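PDB 5FX8: linoleate 11-lipoxygenase from Gaeumannomyces graminis, which uses a manganese-dependent active site to dioxygenate linoleic and alpha-linolenic acids to 11S- and 13R-hydroperoxy fatty acids, the 11S intermediate ending up as the 13R product. Local coordinates for residues A[135-140]-A[531-536]; A[152-157]-A[490-495]; A[160-165]-A[594-599]; A[247-252]-A[269-274]. All blocks are in the same frame, centred on the assembly; numbering follows the deposited sequence.

Contact 1. Residues A[135-140]-A[531-536]; sequences ALLYNG and EQVSLL. With NAG (2-acetamido-2-deoxy-beta-D-glucopyranose), chain K.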
# COMPACT_ATOMS: atom_id res chain seq x y z
N ALA A 135 -17.22 -2.87 -16.42
CA ALA A 135 -16.00 -2.28 -16.93
C ALA A 135 -16.05 -0.76 -16.90
O ALA A 135 -15.01 -0.12 -16.87
CB ALA A 135 -15.73 -2.77 -18.34
N LEU A 136 -17.25 -0.17 -16.92
CA LEU A 136 -17.38 1.27 -16.77
C LEU A 136 -16.80 1.74 -15.46
O LEU A 136 -16.39 2.89 -15.34
CB LEU A 136 -18.85 1.67 -16.85
CG LEU A 136 -19.61 1.24 -18.08
CD1 LEU A 136 -21.07 1.32 -17.79
CD2 LEU A 136 -19.25 2.13 -19.22
N LEU A 137 -16.75 0.87 -14.47
CA LEU A 137 -16.11 1.19 -13.21
C LEU A 137 -14.63 1.53 -13.37
O LEU A 137 -14.08 2.27 -12.55
CB LEU A 137 -16.32 0.00 -12.32
CG LEU A 137 -16.24 0.08 -10.82
CD1 LEU A 137 -17.15 1.14 -10.34
CD2 LEU A 137 -16.69 -1.28 -10.36
N TYR A 138 -13.97 1.05 -14.42
CA TYR A 138 -12.52 1.11 -14.52
C TYR A 138 -12.01 1.84 -15.76
O TYR A 138 -10.98 2.50 -15.69
CB TYR A 138 -11.95 -0.32 -14.52
CG TYR A 138 -12.19 -1.09 -13.24
CD1 TYR A 138 -11.53 -0.75 -12.09
CD2 TYR A 138 -13.05 -2.16 -13.21
CE1 TYR A 138 -11.72 -1.43 -10.94
CE2 TYR A 138 -13.25 -2.85 -12.06
CZ TYR A 138 -12.58 -2.48 -10.93
OH TYR A 138 -12.76 -3.15 -9.77
N ASN A 139 -12.68 1.72 -16.89
CA ASN A 139 -12.14 2.26 -18.12
C ASN A 139 -12.05 3.77 -18.04
O ASN A 139 -13.07 4.45 -17.95
CB ASN A 139 -13.00 1.85 -19.30
CG ASN A 139 -12.93 0.38 -19.55
OD1 ASN A 139 -12.02 -0.29 -19.06
ND2 ASN A 139 -13.90 -0.15 -20.29
N GLY A 140 -10.83 4.29 -18.09
CA GLY A 140 -10.64 5.72 -18.13
C GLY A 140 -10.63 6.40 -16.79
O GLY A 140 -10.49 7.62 -16.73
N GLU A 531 -17.78 2.35 -4.30
CA GLU A 531 -17.28 2.52 -2.95
C GLU A 531 -16.25 1.44 -2.63
O GLU A 531 -15.30 1.69 -1.86
CB GLU A 531 -18.44 2.49 -1.97
CG GLU A 531 -18.47 3.63 -0.97
CD GLU A 531 -18.28 5.00 -1.60
OE1 GLU A 531 -19.28 5.58 -2.09
OE2 GLU A 531 -17.13 5.52 -1.59
N GLN A 532 -16.41 0.26 -3.21
CA GLN A 532 -15.39 -0.77 -3.08
C GLN A 532 -14.13 -0.34 -3.80
O GLN A 532 -13.04 -0.27 -3.21
CB GLN A 532 -15.92 -2.11 -3.58
CG GLN A 532 -14.80 -3.06 -3.98
CD GLN A 532 -15.19 -4.52 -4.07
OE1 GLN A 532 -16.26 -4.95 -3.65
NE2 GLN A 532 -14.30 -5.30 -4.64
N VAL A 533 -14.26 0.06 -5.07
CA VAL A 533 -13.05 0.47 -5.77
C VAL A 533 -12.40 1.66 -5.08
O VAL A 533 -11.19 1.79 -5.09
CB VAL A 533 -13.34 0.72 -7.26
CG1 VAL A 533 -12.07 1.05 -7.98
CG2 VAL A 533 -13.88 -0.49 -7.87
N SER A 534 -13.19 2.49 -4.41
CA SER A 534 -12.63 3.69 -3.79
C SER A 534 -11.87 3.37 -2.51
O SER A 534 -10.82 3.97 -2.24
CB SER A 534 -13.75 4.68 -3.51
OG SER A 534 -13.23 5.84 -2.89
N LEU A 535 -12.37 2.42 -1.72
CA LEU A 535 -11.62 1.95 -0.55
C LEU A 535 -10.32 1.24 -0.95
O LEU A 535 -9.24 1.49 -0.38
CB LEU A 535 -12.52 1.04 0.27
CG LEU A 535 -11.85 0.37 1.46
CD1 LEU A 535 -11.44 1.38 2.53
CD2 LEU A 535 -12.79 -0.65 2.01
N LEU A 536 -10.39 0.34 -1.93
CA LEU A 536 -9.18 -0.37 -2.33
C LEU A 536 -8.19 0.60 -2.98
O LEU A 536 -6.97 0.51 -2.75
CB LEU A 536 -9.54 -1.55 -3.23
CG LEU A 536 -10.63 -2.47 -2.68
CD1 LEU A 536 -10.92 -3.68 -3.55
CD2 LEU A 536 -10.23 -2.89 -1.32
C1 NAG K . -17.47 11.58 -3.18
C2 NAG K . -17.76 10.16 -2.78
C3 NAG K . -18.30 10.11 -1.36
C4 NAG K . -17.32 10.80 -0.42
C5 NAG K . -17.09 12.21 -0.92
C6 NAG K . -16.07 12.95 -0.12
C7 NAG K . -18.59 8.34 -4.19
C8 NAG K . -19.63 7.92 -5.17
N2 NAG K . -18.70 9.57 -3.71
O3 NAG K . -18.43 8.77 -0.94
O4 NAG K . -17.84 10.81 0.90
O5 NAG K . -16.60 12.16 -2.26
O6 NAG K . -15.86 14.22 -0.71
O7 NAG K . -17.70 7.59 -3.84
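V533, on helix 526-539, drives its two methyls at L137, the last residue of a short 3-10 segment, and Y138 just after it, in the loop that follows helix 86-124. Its CG2 does most of the touching. It meets the branch point of L137, CG lying 3.8 Å from V533 CG2, and the two aliphatic side chains pass alongside one another, pointing opposite ways. The tyrosine also reaches it, arriving obliquely: Y138 OH is 3.5 Å from V533 CG2, and Y138 CE1 is 3.9 Å from V533 CG1. With CG opposite its own carbonyl carbon (chi1 -64°), Y138 swings a ring that starts out alongside the helix until its far end comes near it. L137 CB also lies 4.0 Å above one face of that ring, toward the rim, so leucine and tyrosine support each other while both press on V533; L137 packs on I122 of helix 86-124 as well. A compact beta-branched valine suits this position: CG2 touches both the leucine and the tyrosine, and CG1 adds a touch on Y138 CE1. Between the two segments the contact is purely van der Waals. The one buried polar group among these side chains, Y138 OH, is satisfied by the backbone N-H of L493, consistent with apolar packing joining the loop to the helix while the hydrogen bond probably helps set the ring's position.

Contact 2. Residues A[152-157]-A[490-495]; sequences KGMLSN and SGVLPL. With NAG (2-acetamido-2-deoxy-beta-D-glucopyranose), chain D.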
# COMPACT_ATOMS: atom_id res chain seq x y z
N LYS A 152 -4.11 -5.82 -16.49
CA LYS A 152 -4.33 -6.12 -17.90
C LYS A 152 -4.82 -7.54 -18.01
O LYS A 152 -4.14 -8.47 -17.56
CB LYS A 152 -3.06 -5.91 -18.70
CG LYS A 152 -2.97 -4.57 -19.40
CD LYS A 152 -2.30 -3.51 -18.56
CE LYS A 152 -1.84 -2.34 -19.44
NZ LYS A 152 -1.13 -1.25 -18.70
N GLY A 153 -6.02 -7.69 -18.57
CA GLY A 153 -6.64 -8.96 -18.81
C GLY A 153 -7.61 -9.38 -17.74
O GLY A 153 -8.32 -10.37 -17.93
N MET A 154 -7.66 -8.67 -16.63
CA MET A 154 -8.57 -9.07 -15.56
C MET A 154 -10.02 -8.83 -15.96
O MET A 154 -10.91 -9.57 -15.52
CB MET A 154 -8.19 -8.32 -14.28
CG MET A 154 -8.88 -8.81 -13.00
SD MET A 154 -8.40 -10.48 -12.55
CE MET A 154 -6.71 -10.22 -12.11
N LEU A 155 -10.29 -7.85 -16.83
CA LEU A 155 -11.66 -7.63 -17.28
C LEU A 155 -11.98 -8.40 -18.56
O LEU A 155 -13.05 -9.01 -18.66
CB LEU A 155 -11.90 -6.14 -17.50
CG LEU A 155 -11.99 -5.32 -16.21
CD1 LEU A 155 -11.97 -3.87 -16.55
CD2 LEU A 155 -13.27 -5.68 -15.49
N SER A 156 -11.06 -8.40 -19.52
CA SER A 156 -11.29 -9.08 -20.79
C SER A 156 -11.53 -10.56 -20.61
O SER A 156 -12.31 -11.16 -21.36
CB SER A 156 -10.10 -8.89 -21.71
OG SER A 156 -9.63 -7.58 -21.59
N ASN A 157 -10.83 -11.18 -19.67
CA ASN A 157 -10.77 -12.63 -19.58
C ASN A 157 -11.37 -13.11 -18.27
O ASN A 157 -10.99 -14.16 -17.76
CB ASN A 157 -9.34 -13.12 -19.73
CG ASN A 157 -8.65 -12.52 -20.93
OD1 ASN A 157 -9.31 -12.11 -21.87
ND2 ASN A 157 -7.32 -12.47 -20.90
N SER A 490 -6.98 -8.45 -6.54
CA SER A 490 -7.76 -9.25 -5.60
C SER A 490 -9.19 -8.75 -5.43
O SER A 490 -10.05 -9.51 -4.99
CB SER A 490 -7.15 -9.23 -4.22
OG SER A 490 -5.89 -9.80 -4.22
N GLY A 491 -9.41 -7.46 -5.62
CA GLY A 491 -10.72 -6.90 -5.44
C GLY A 491 -11.23 -6.17 -6.66
O GLY A 491 -11.82 -5.11 -6.54
N VAL A 492 -11.02 -6.74 -7.83
CA VAL A 492 -11.50 -6.17 -9.07
C VAL A 492 -12.87 -6.75 -9.34
O VAL A 492 -13.05 -7.97 -9.30
CB VAL A 492 -10.51 -6.46 -10.20
CG1 VAL A 492 -11.02 -5.98 -11.55
CG2 VAL A 492 -9.23 -5.80 -9.88
N LEU A 493 -13.85 -5.87 -9.56
CA LEU A 493 -15.23 -6.24 -9.87
C LEU A 493 -15.35 -6.60 -11.34
O LEU A 493 -14.72 -6.00 -12.20
CB LEU A 493 -16.20 -5.11 -9.50
CG LEU A 493 -16.35 -4.92 -7.98
CD1 LEU A 493 -17.02 -3.65 -7.60
CD2 LEU A 493 -17.10 -6.04 -7.32
N PRO A 494 -16.22 -7.55 -11.65
CA PRO A 494 -17.24 -8.14 -10.79
C PRO A 494 -16.83 -9.44 -10.17
O PRO A 494 -17.56 -9.95 -9.35
CB PRO A 494 -18.37 -8.38 -11.77
CG PRO A 494 -17.67 -8.73 -12.99
CD PRO A 494 -16.49 -7.84 -13.06
N LEU A 495 -15.68 -9.96 -10.57
CA LEU A 495 -15.26 -11.27 -10.09
C LEU A 495 -14.89 -11.28 -8.62
O LEU A 495 -14.94 -12.35 -7.99
CB LEU A 495 -14.08 -11.78 -10.93
CG LEU A 495 -14.47 -12.90 -11.91
CD1 LEU A 495 -14.87 -14.10 -11.14
CD2 LEU A 495 -15.62 -12.51 -12.81
C1 NAG D . -6.50 -11.96 -21.98
C2 NAG D . -6.55 -12.88 -23.22
C3 NAG D . -5.66 -12.34 -24.34
C4 NAG D . -5.93 -10.86 -24.58
C5 NAG D . -5.83 -10.11 -23.27
C6 NAG D . -6.09 -8.63 -23.41
C7 NAG D . -6.99 -15.27 -22.87
C8 NAG D . -6.39 -16.59 -22.51
N2 NAG D . -6.15 -14.24 -22.88
O3 NAG D . -5.92 -13.08 -25.53
O4 NAG D . -4.98 -10.33 -25.51
O5 NAG D . -6.80 -10.63 -22.36
O6 NAG D . -7.48 -8.35 -23.37
O7 NAG D . -8.17 -15.15 -23.12
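M154 and L155 are the residues of 152-157 that reach 490-495, and they sit within a single helix-like turn. K152 pairs through its backbone with V603. G153 follows with a positive phi of 97°, a conformation that suits glycine, and its carbonyl O accepts from N157 N at 3.2 Å, closing that turn. M154 then points at the partner segment: its CG lies 3.8 Å from V492 CG1, the two side chains meeting at a slant. Bends at chi2 and chi3 (66° and 68°) fold the rest of the methionine back, a flexible, unbranched chain that can fold to fit its buried place; V492, short and branched, gives it a firm wall. L155 starts off alongside the partner and comes nearer only at its end, where CD2 approaches L493 O at 3.6 Å, methyl against carbonyl oxygen. Beyond it the chain meets the glycan. S156 OG shares a 2.9 Å hydrogen bond with the sugar O6, and N157 ND2 carries the N-linked N-acetylglucosamine, while also hydrogen-bonding to P601 O. The partner segment leaves helix 485-490 at G491 and contains a cis peptide bond before P494. Its L493 packs on A529 and Q532 of helix 526-539, and L495 on L272 and I276 of the long helix 268-305, so the glycosylated loop rests on a connection lying between helices 526-539 and 268-305.

Contact 3. Residues A[160-165]-A[594-599]; sequences SDLLFS and KGLSQG. With NAG (2-acetamido-2-deoxy-beta-D-glucopyranose), chain D.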
# COMPACT_ATOMS: atom_id res chain seq x y z
N SER A 160 -12.57 -16.64 -17.49
CA SER A 160 -11.63 -17.71 -17.77
C SER A 160 -11.37 -18.53 -16.53
O SER A 160 -11.10 -17.98 -15.45
CB SER A 160 -10.34 -17.13 -18.30
OG SER A 160 -9.29 -18.03 -18.10
N ASP A 161 -11.44 -19.85 -16.67
CA ASP A 161 -11.18 -20.73 -15.54
C ASP A 161 -9.71 -20.75 -15.21
O ASP A 161 -9.33 -20.87 -14.05
CB ASP A 161 -11.68 -22.15 -15.83
CG ASP A 161 -13.20 -22.29 -15.69
OD1 ASP A 161 -13.79 -21.68 -14.79
OD2 ASP A 161 -13.81 -23.05 -16.47
N LEU A 162 -8.86 -20.65 -16.24
CA LEU A 162 -7.42 -20.62 -15.99
C LEU A 162 -7.04 -19.38 -15.20
O LEU A 162 -6.16 -19.44 -14.34
CB LEU A 162 -6.65 -20.67 -17.31
CG LEU A 162 -5.13 -20.56 -17.17
CD1 LEU A 162 -4.56 -21.80 -16.59
CD2 LEU A 162 -4.47 -20.27 -18.47
N LEU A 163 -7.69 -18.26 -15.46
CA LEU A 163 -7.44 -17.09 -14.65
C LEU A 163 -7.93 -17.29 -13.23
O LEU A 163 -7.35 -16.74 -12.29
CB LEU A 163 -8.11 -15.87 -15.28
CG LEU A 163 -8.12 -14.51 -14.60
CD1 LEU A 163 -8.22 -13.45 -15.64
CD2 LEU A 163 -9.28 -14.35 -13.64
N PHE A 164 -9.01 -18.05 -13.03
CA PHE A 164 -9.52 -18.23 -11.68
C PHE A 164 -8.63 -19.15 -10.87
O PHE A 164 -8.48 -18.96 -9.65
CB PHE A 164 -10.94 -18.78 -11.71
CG PHE A 164 -11.45 -19.15 -10.36
CD1 PHE A 164 -11.80 -18.17 -9.45
CD2 PHE A 164 -11.52 -20.47 -9.98
CE1 PHE A 164 -12.24 -18.50 -8.19
CE2 PHE A 164 -11.96 -20.81 -8.74
CZ PHE A 164 -12.33 -19.83 -7.84
N SER A 165 -8.07 -20.16 -11.49
CA SER A 165 -7.17 -21.04 -10.76
C SER A 165 -5.80 -20.40 -10.55
O SER A 165 -5.24 -20.47 -9.46
CB SER A 165 -7.06 -22.37 -11.49
OG SER A 165 -6.64 -22.12 -12.81
N LYS A 594 -0.26 -17.03 -26.98
CA LYS A 594 -1.44 -17.70 -26.48
C LYS A 594 -2.28 -16.83 -25.57
O LYS A 594 -3.14 -17.36 -24.88
CB LYS A 594 -1.04 -18.98 -25.76
CG LYS A 594 -0.61 -20.10 -26.69
CD LYS A 594 -1.16 -21.44 -26.20
CE LYS A 594 -0.80 -21.73 -24.73
NZ LYS A 594 -1.41 -23.00 -24.21
N GLY A 595 -2.06 -15.53 -25.54
CA GLY A 595 -2.84 -14.72 -24.62
C GLY A 595 -2.49 -14.91 -23.15
O GLY A 595 -3.31 -14.62 -22.28
N LEU A 596 -1.28 -15.36 -22.86
CA LEU A 596 -0.88 -15.65 -21.50
C LEU A 596 0.30 -14.79 -21.08
O LEU A 596 1.17 -14.47 -21.90
CB LEU A 596 -0.51 -17.10 -21.34
CG LEU A 596 -1.61 -18.09 -21.65
CD1 LEU A 596 -1.05 -19.46 -21.43
CD2 LEU A 596 -2.76 -17.84 -20.74
N SER A 597 0.33 -14.43 -19.80
CA SER A 597 1.48 -13.77 -19.17
C SER A 597 1.86 -14.56 -17.94
O SER A 597 1.05 -14.69 -17.02
CB SER A 597 1.17 -12.33 -18.79
OG SER A 597 2.22 -11.80 -18.02
N GLN A 598 3.09 -15.08 -17.91
CA GLN A 598 3.50 -16.07 -16.92
C GLN A 598 2.51 -17.21 -16.84
O GLN A 598 2.25 -17.74 -15.76
CB GLN A 598 3.67 -15.46 -15.53
CG GLN A 598 4.42 -14.19 -15.49
CD GLN A 598 4.38 -13.57 -14.13
OE1 GLN A 598 5.32 -13.71 -13.35
NE2 GLN A 598 3.29 -12.89 -13.82
N GLY A 599 1.92 -17.57 -17.96
CA GLY A 599 1.01 -18.69 -17.99
C GLY A 599 -0.38 -18.38 -17.52
O GLY A 599 -1.09 -19.28 -17.10
C1 NAG D . -6.50 -11.96 -21.98
C2 NAG D . -6.55 -12.88 -23.22
C3 NAG D . -5.66 -12.34 -24.34
C4 NAG D . -5.93 -10.86 -24.58
C5 NAG D . -5.83 -10.11 -23.27
C6 NAG D . -6.09 -8.63 -23.41
C7 NAG D . -6.99 -15.27 -22.87
C8 NAG D . -6.39 -16.59 -22.51
N2 NAG D . -6.15 -14.24 -22.88
O3 NAG D . -5.92 -13.08 -25.53
O4 NAG D . -4.98 -10.33 -25.51
O5 NAG D . -6.80 -10.63 -22.36
O6 NAG D . -7.48 -8.35 -23.37
O7 NAG D . -8.17 -15.15 -23.12
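Two different first torsions send the leucines L162 and L596 to meet: L162 extends with CG opposite its backbone N (chi1 176°), whereas L596 turns CG opposite its carbonyl carbon (chi1 -60°), so that a side chain leaving alongside the helix ends up closer to it. Their CD2 methyls touch at 3.7 Å, the two side chains crossing at about a right angle. The same L162 methyl also lies 3.8 Å from G599 O, and glycine suits these backbone angles, at which a side chain would crowd the preceding carbonyl O. Leucine serves both sides of this small surface contact, sheltering methyls between helix and loop. G595, at positive phi, lets the sugar on N157 come close, and its carbonyl O accepts from N2 of that N-acetylglucosamine at 2.9 Å, an almost straight bond (176°). S160, a common N-cap residue, accepts from L163 N at 3.1 Å through its OG. Segment 594-599 lies in the loop after helix 566-587. Helix 161-166 lies against strand 246-253, with S165 OG hydrogen-bonded to F247 O, and beside helix 268-305, where D161 forms a salt bridge with K275 and the F164 ring meets that of F278.

Contact 4. Residues A[247-252]-A[269-274]; sequences FLPLAI and DDWLLA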
# COMPACT_ATOMS: atom_id res chain seq x y z
N PHE A 247 -2.74 -25.77 -14.28
CA PHE A 247 -3.38 -25.75 -12.98
C PHE A 247 -4.80 -25.21 -13.15
O PHE A 247 -4.99 -24.10 -13.65
CB PHE A 247 -2.55 -24.89 -12.03
CG PHE A 247 -3.06 -24.82 -10.65
CD1 PHE A 247 -2.84 -25.84 -9.77
CD2 PHE A 247 -3.76 -23.73 -10.22
CE1 PHE A 247 -3.32 -25.77 -8.51
CE2 PHE A 247 -4.23 -23.68 -8.96
CZ PHE A 247 -4.00 -24.71 -8.11
N LEU A 248 -5.80 -25.98 -12.75
CA LEU A 248 -7.17 -25.69 -13.16
C LEU A 248 -8.17 -25.85 -12.02
O LEU A 248 -7.92 -26.57 -11.04
CB LEU A 248 -7.57 -26.60 -14.33
CG LEU A 248 -7.03 -26.32 -15.72
CD1 LEU A 248 -7.58 -27.35 -16.64
CD2 LEU A 248 -7.45 -24.98 -16.20
N PRO A 249 -9.32 -25.21 -12.12
CA PRO A 249 -10.38 -25.43 -11.13
C PRO A 249 -11.10 -26.74 -11.35
O PRO A 249 -11.32 -27.17 -12.48
CB PRO A 249 -11.33 -24.25 -11.36
CG PRO A 249 -11.19 -23.92 -12.76
CD PRO A 249 -9.73 -24.21 -13.13
N LEU A 250 -11.45 -27.39 -10.25
CA LEU A 250 -12.21 -28.62 -10.30
C LEU A 250 -13.59 -28.46 -9.69
O LEU A 250 -14.59 -28.58 -10.40
CB LEU A 250 -11.42 -29.76 -9.63
CG LEU A 250 -11.80 -31.18 -10.07
CD1 LEU A 250 -10.69 -32.18 -9.83
CD2 LEU A 250 -13.03 -31.64 -9.36
N ALA A 251 -13.70 -28.16 -8.40
CA ALA A 251 -15.01 -28.02 -7.77
C ALA A 251 -14.96 -26.93 -6.70
O ALA A 251 -13.89 -26.56 -6.22
CB ALA A 251 -15.47 -29.34 -7.15
N ILE A 252 -16.13 -26.44 -6.33
CA ILE A 252 -16.27 -25.44 -5.28
C ILE A 252 -17.45 -25.86 -4.41
O ILE A 252 -18.55 -26.04 -4.91
CB ILE A 252 -16.49 -24.03 -5.84
CG1 ILE A 252 -15.27 -23.60 -6.66
CG2 ILE A 252 -16.73 -23.02 -4.73
CD1 ILE A 252 -15.40 -22.25 -7.33
N ASP A 269 -23.96 -19.60 -15.31
CA ASP A 269 -24.10 -18.64 -14.22
C ASP A 269 -23.88 -19.28 -12.87
O ASP A 269 -23.40 -18.61 -11.96
CB ASP A 269 -25.46 -17.98 -14.25
CG ASP A 269 -25.66 -17.13 -15.46
OD1 ASP A 269 -24.67 -16.54 -15.92
OD2 ASP A 269 -26.79 -17.08 -15.97
N ASP A 270 -24.22 -20.55 -12.70
CA ASP A 270 -23.93 -21.18 -11.42
C ASP A 270 -22.43 -21.27 -11.18
O ASP A 270 -21.96 -20.98 -10.08
CB ASP A 270 -24.55 -22.56 -11.35
CG ASP A 270 -26.05 -22.52 -11.17
OD1 ASP A 270 -26.59 -21.44 -10.88
OD2 ASP A 270 -26.68 -23.58 -11.31
N TRP A 271 -21.67 -21.69 -12.19
CA TRP A 271 -20.24 -21.82 -11.98
C TRP A 271 -19.61 -20.46 -11.80
O TRP A 271 -18.75 -20.28 -10.92
CB TRP A 271 -19.58 -22.55 -13.15
CG TRP A 271 -18.07 -22.52 -13.11
CD1 TRP A 271 -17.27 -21.92 -14.01
CD2 TRP A 271 -17.20 -23.10 -12.12
NE1 TRP A 271 -15.95 -22.08 -13.67
CE2 TRP A 271 -15.88 -22.80 -12.51
CE3 TRP A 271 -17.41 -23.83 -10.95
CZ2 TRP A 271 -14.77 -23.21 -11.78
CZ3 TRP A 271 -16.30 -24.25 -10.23
CH2 TRP A 271 -15.00 -23.94 -10.65
N LEU A 272 -20.03 -19.49 -12.60
CA LEU A 272 -19.50 -18.15 -12.43
C LEU A 272 -19.79 -17.62 -11.03
O LEU A 272 -18.91 -17.04 -10.38
CB LEU A 272 -20.06 -17.23 -13.50
CG LEU A 272 -19.68 -15.76 -13.40
CD1 LEU A 272 -18.20 -15.56 -13.38
CD2 LEU A 272 -20.25 -15.01 -14.54
N LEU A 273 -20.99 -17.88 -10.51
CA LEU A 273 -21.34 -17.41 -9.18
C LEU A 273 -20.56 -18.15 -8.11
O LEU A 273 -20.28 -17.59 -7.05
CB LEU A 273 -22.84 -17.57 -8.92
CG LEU A 273 -23.32 -16.94 -7.61
CD1 LEU A 273 -23.01 -15.48 -7.61
CD2 LEU A 273 -24.77 -17.13 -7.46
N ALA A 274 -20.23 -19.41 -8.35
CA ALA A 274 -19.41 -20.13 -7.40
C ALA A 274 -18.03 -19.51 -7.33
O ALA A 274 -17.47 -19.33 -6.24
CB ALA A 274 -19.34 -21.59 -7.80
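Strand 247-252 and helix 269-274 run nearly perpendicular, with 86° between their directions and axes 9.6 Å apart at closest approach. Across this gap W271 carries most of the contact. Its CG is opposite its backbone N (chi1 170°), and the indole, which leaves the helix off to one side, reaches over to the strand with its six-membered ring in front. P249 comes in at the rim of that ring, near its plane, with CB 3.6 Å from W271 CZ2; the compact, rigid proline ring fits well at the indole's edge. I252 meets the neighbouring part of the ring from an oblique direction, its CD1 3.6 Å from W271 CZ3. P249 and I252 are three positions apart, which in a regular strand would place them on opposite faces. A classic beta bulge, with L250 and A251 both set against L237 on the adjacent strand, shifts the register so that both can face the helix; in this strand of the antiparallel sheet, L250 and A251 both point away from the helix. The end of I252 also fits beside A274, with CD1 4.0 Å from A274 CB and 3.7 Å from A274 O, and the small alanine allows the strand to come close, the alpha carbons of I252 and A274 being 6.5 Å apart. W271 NE1, the polar corner of the side chain, hydrogen-bonds to D161 OD1 of helix 161-166, whose F164 packs on both P249 and I252.

In the fold
The four contacts form a row of neighbours on one part of the enzyme: contacts 1 and 2 have centres 11 Å apart, 2 and 3 12 Å, 3 and 4 15 Å, while contacts 1 and 4 are 25 Å apart and do not touch. Segments 135-140, 152-157 and 160-165 follow one another closely in sequence, yet each meets a distant partner: 531-536, 490-495 and 594-599. Contact 4 is local, falling between these early and late segments. Contacts 2 and 3 share the N-acetylglucosamine on N157, L163 packs on the loop of contact 2, and L495 touches L272. The contacts lie away from the manganese site, although helix 268-305 goes on to supply its ligands H290 and H294.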